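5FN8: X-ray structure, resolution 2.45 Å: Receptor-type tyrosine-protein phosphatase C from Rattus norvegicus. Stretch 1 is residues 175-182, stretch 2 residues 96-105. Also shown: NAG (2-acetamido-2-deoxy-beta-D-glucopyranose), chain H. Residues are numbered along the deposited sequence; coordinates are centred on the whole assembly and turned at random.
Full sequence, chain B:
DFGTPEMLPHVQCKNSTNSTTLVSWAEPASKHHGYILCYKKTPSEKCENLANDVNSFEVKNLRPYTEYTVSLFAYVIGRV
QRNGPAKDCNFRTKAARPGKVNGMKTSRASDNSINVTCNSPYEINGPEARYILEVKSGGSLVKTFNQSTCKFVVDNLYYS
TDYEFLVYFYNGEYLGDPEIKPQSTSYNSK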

# COMPACT_ATOMS: atom_id res chain seq x y z
N LEU B 175 -4.37 -7.51 16.80
CA LEU B 175 -3.60 -8.68 16.45
C LEU B 175 -4.31 -9.25 15.21
O LEU B 175 -5.54 -9.29 15.18
CB LEU B 175 -3.72 -9.68 17.61
CG LEU B 175 -2.57 -10.52 18.05
CD1 LEU B 175 -1.31 -9.70 18.28
CD2 LEU B 175 -2.93 -11.14 19.35
N GLY B 176 -3.55 -9.65 14.21
CA GLY B 176 -4.10 -10.29 13.02
C GLY B 176 -4.14 -11.81 13.17
O GLY B 176 -3.93 -12.35 14.27
N ASP B 177 -4.41 -12.51 12.08
CA ASP B 177 -4.45 -13.98 12.07
C ASP B 177 -3.02 -14.54 12.12
O ASP B 177 -2.11 -13.91 11.55
CB ASP B 177 -5.15 -14.49 10.78
CG ASP B 177 -6.66 -14.35 10.76
OD1 ASP B 177 -7.29 -14.33 11.85
OD2 ASP B 177 -7.23 -14.38 9.65
N PRO B 178 -2.81 -15.72 12.75
CA PRO B 178 -1.46 -16.28 12.77
C PRO B 178 -1.09 -17.05 11.50
O PRO B 178 -1.94 -17.67 10.85
CB PRO B 178 -1.51 -17.26 13.94
CG PRO B 178 -2.92 -17.72 13.97
CD PRO B 178 -3.75 -16.57 13.51
N GLU B 179 0.19 -17.04 11.19
CA GLU B 179 0.82 -17.89 10.23
C GLU B 179 1.41 -19.04 11.11
O GLU B 179 2.24 -18.78 12.00
CB GLU B 179 1.89 -17.15 9.42
CG GLU B 179 2.30 -17.90 8.16
CD GLU B 179 1.16 -18.31 7.24
OE1 GLU B 179 0.58 -17.43 6.57
OE2 GLU B 179 0.81 -19.52 7.24
N ILE B 180 0.89 -20.27 10.93
CA ILE B 180 1.24 -21.47 11.69
C ILE B 180 2.19 -22.37 10.89
O ILE B 180 1.93 -22.67 9.72
CB ILE B 180 -0.03 -22.22 12.16
CG1 ILE B 180 -0.99 -21.27 12.90
CG2 ILE B 180 0.32 -23.47 13.00
CD1 ILE B 180 -2.36 -21.85 13.30
N LYS B 181 3.28 -22.81 11.53
CA LYS B 181 4.27 -23.70 10.90
C LYS B 181 4.71 -24.81 11.85
O LYS B 181 5.20 -24.52 12.94
CB LYS B 181 5.51 -22.91 10.39
CG LYS B 181 5.24 -21.93 9.25
CD LYS B 181 4.97 -22.57 7.91
CE LYS B 181 4.47 -21.57 6.89
NZ LYS B 181 3.11 -21.95 6.42
N PRO B 182 4.54 -26.10 11.48
CA PRO B 182 5.07 -27.18 12.35
C PRO B 182 6.59 -27.32 12.20
O PRO B 182 7.13 -27.08 11.13
CB PRO B 182 4.34 -28.44 11.85
CG PRO B 182 3.99 -28.15 10.42
CD PRO B 182 3.98 -26.65 10.22
C1 NAG H . -13.76 -3.02 10.17
C2 NAG H . -13.18 -4.41 10.39
C3 NAG H . -14.30 -5.45 10.37
C4 NAG H . -15.36 -5.10 11.42
C5 NAG H . -15.85 -3.67 11.22
C6 NAG H . -16.77 -3.20 12.33
C7 NAG H . -10.89 -5.25 9.92
C8 NAG H . -9.97 -5.78 8.86
N2 NAG H . -12.10 -4.80 9.49
O3 NAG H . -13.77 -6.74 10.64
O4 NAG H . -16.46 -6.01 11.35
O5 NAG H . -14.74 -2.76 11.19
O6 NAG H . -16.24 -3.47 13.62
O7 NAG H . -10.56 -5.22 11.11
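Stretch 2, residues 96-105: ARPGKVNGMK

Stretch 2 runs beside stretch 1 in nearly the same direction, the end-to-end lines of the touching parts lying 23° apart. It is mostly extended loop, turning a corner at Gly103, whose positive phi favours glycine, before Met104 and Lys105 continue as strand. No direct backbone-to-backbone hydrogen bond joins the two; waters do that work. One accepts from Asp177 N (2.7 Å) and donates to Pro98 O (2.8 Å); another donates to both Gly99 O and Asp177 O, 2.9 Å from each.

The register begins with Gly176 opposite Pro98, their CA atoms 5.0 Å apart. Such closeness depends on the absent side chain: a CB on Gly176 would sit 2.8 Å from Pro98 O, a clash. Pro98 CG instead packs 3.5 Å from Gly176 N.

Arg97 leaves its backbone sideways, yet its end comes nearer. With chi1 m and chi2 t the chain extends, and chi3 near 88° bends it so that the guanidinium lays one face over Gly176 CA and offers its edge to Asp177. Asp177, in the m rotamer, completes the salt bridge, OD1 lying 2.9 Å from Arg97 NH2. At the other end of the residue, Arg97 N donates to O7 of the NAG at 3.0 Å.

Lys100 points toward stretch 1. Chi1 m sets CG 3.5 Å from Asp177 O, and after a t at chi2 a p turn at chi3 brings CE 3.4 Å from Pro178 O; NZ then reaches Glu179 OE1 at 3.0 Å, a salt bridge with a weak hydrogen bond. Glu179 folds to meet it, chi1 t but chi2 p, while its CB rests 3.7 Å from Val101 CG2.

Met104, all t, stretches its thioether across the strand: SD lies 3.1 Å from Glu179 O and 3.7 Å from both Glu179 CB and Lys181 CG. The rule is alternation: Glu179 and Lys181 point toward stretch 2, Ile180 away.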

# COMPACT_ATOMS: atom_id res chain seq x y z
N ALA B 96 -7.55 -1.17 11.95
CA ALA B 96 -8.20 -2.45 11.69
C ALA B 96 -7.20 -3.59 11.99
O ALA B 96 -6.04 -3.33 12.34
CB ALA B 96 -8.67 -2.50 10.23
N ARG B 97 -7.66 -4.86 11.88
CA ARG B 97 -6.79 -6.02 12.08
C ARG B 97 -5.77 -6.00 10.94
O ARG B 97 -6.14 -5.75 9.79
CB ARG B 97 -7.59 -7.32 12.00
CG ARG B 97 -8.57 -7.52 13.14
CD ARG B 97 -9.34 -8.80 12.95
NE ARG B 97 -8.63 -9.93 13.55
CZ ARG B 97 -8.16 -10.99 12.89
NH1 ARG B 97 -8.31 -11.09 11.57
NH2 ARG B 97 -7.53 -11.96 13.54
N PRO B 98 -4.47 -6.19 11.25
CA PRO B 98 -3.48 -6.24 10.16
C PRO B 98 -3.66 -7.57 9.39
O PRO B 98 -4.48 -8.44 9.77
CB PRO B 98 -2.15 -6.27 10.94
CG PRO B 98 -2.46 -6.92 12.23
CD PRO B 98 -3.85 -6.50 12.56
N GLY B 99 -2.84 -7.77 8.37
CA GLY B 99 -2.84 -9.04 7.65
C GLY B 99 -1.87 -10.01 8.29
O GLY B 99 -1.32 -9.75 9.37
N LYS B 100 -1.65 -11.15 7.64
CA LYS B 100 -0.73 -12.18 8.10
C LYS B 100 0.68 -11.85 7.65
O LYS B 100 0.87 -11.17 6.67
CB LYS B 100 -1.16 -13.55 7.60
CG LYS B 100 -2.52 -14.02 8.07
CD LYS B 100 -2.98 -15.26 7.29
CE LYS B 100 -2.24 -16.51 7.68
NZ LYS B 100 -2.45 -17.62 6.71
N VAL B 101 1.66 -12.33 8.37
CA VAL B 101 3.07 -12.13 8.05
C VAL B 101 3.40 -12.90 6.75
O VAL B 101 2.76 -13.91 6.43
CB VAL B 101 4.00 -12.52 9.25
CG1 VAL B 101 3.71 -11.66 10.48
CG2 VAL B 101 3.96 -14.04 9.58
N ASN B 102 4.42 -12.43 6.04
CA ASN B 102 4.83 -13.07 4.79
C ASN B 102 6.16 -13.75 4.94
O ASN B 102 7.05 -13.24 5.62
CB ASN B 102 4.87 -12.03 3.63
CG ASN B 102 3.50 -11.52 3.25
OD1 ASN B 102 2.64 -12.28 2.74
ND2 ASN B 102 3.24 -10.25 3.54
N GLY B 103 6.30 -14.89 4.29
CA GLY B 103 7.53 -15.67 4.22
C GLY B 103 8.01 -16.24 5.53
O GLY B 103 9.20 -16.16 5.83
N MET B 104 7.07 -16.84 6.30
CA MET B 104 7.41 -17.43 7.59
C MET B 104 8.23 -18.69 7.39
O MET B 104 7.76 -19.66 6.77
CB MET B 104 6.17 -17.68 8.44
CG MET B 104 6.49 -17.96 9.89
SD MET B 104 5.03 -18.58 10.71
CE MET B 104 5.78 -19.54 12.06
N LYS B 105 9.48 -18.66 7.88
CA LYS B 105 10.40 -19.78 7.79
C LYS B 105 10.81 -20.29 9.16
O LYS B 105 11.29 -19.54 10.01
CB LYS B 105 11.64 -19.40 6.97
CG LYS B 105 12.01 -20.45 5.94
CD LYS B 105 12.29 -19.78 4.62
CE LYS B 105 13.77 -19.60 4.34
NZ LYS B 105 14.10 -18.21 3.90
O HOH W 1 -5.28 -11.16 9.88
O HOH W 2 -1.21 -11.19 11.83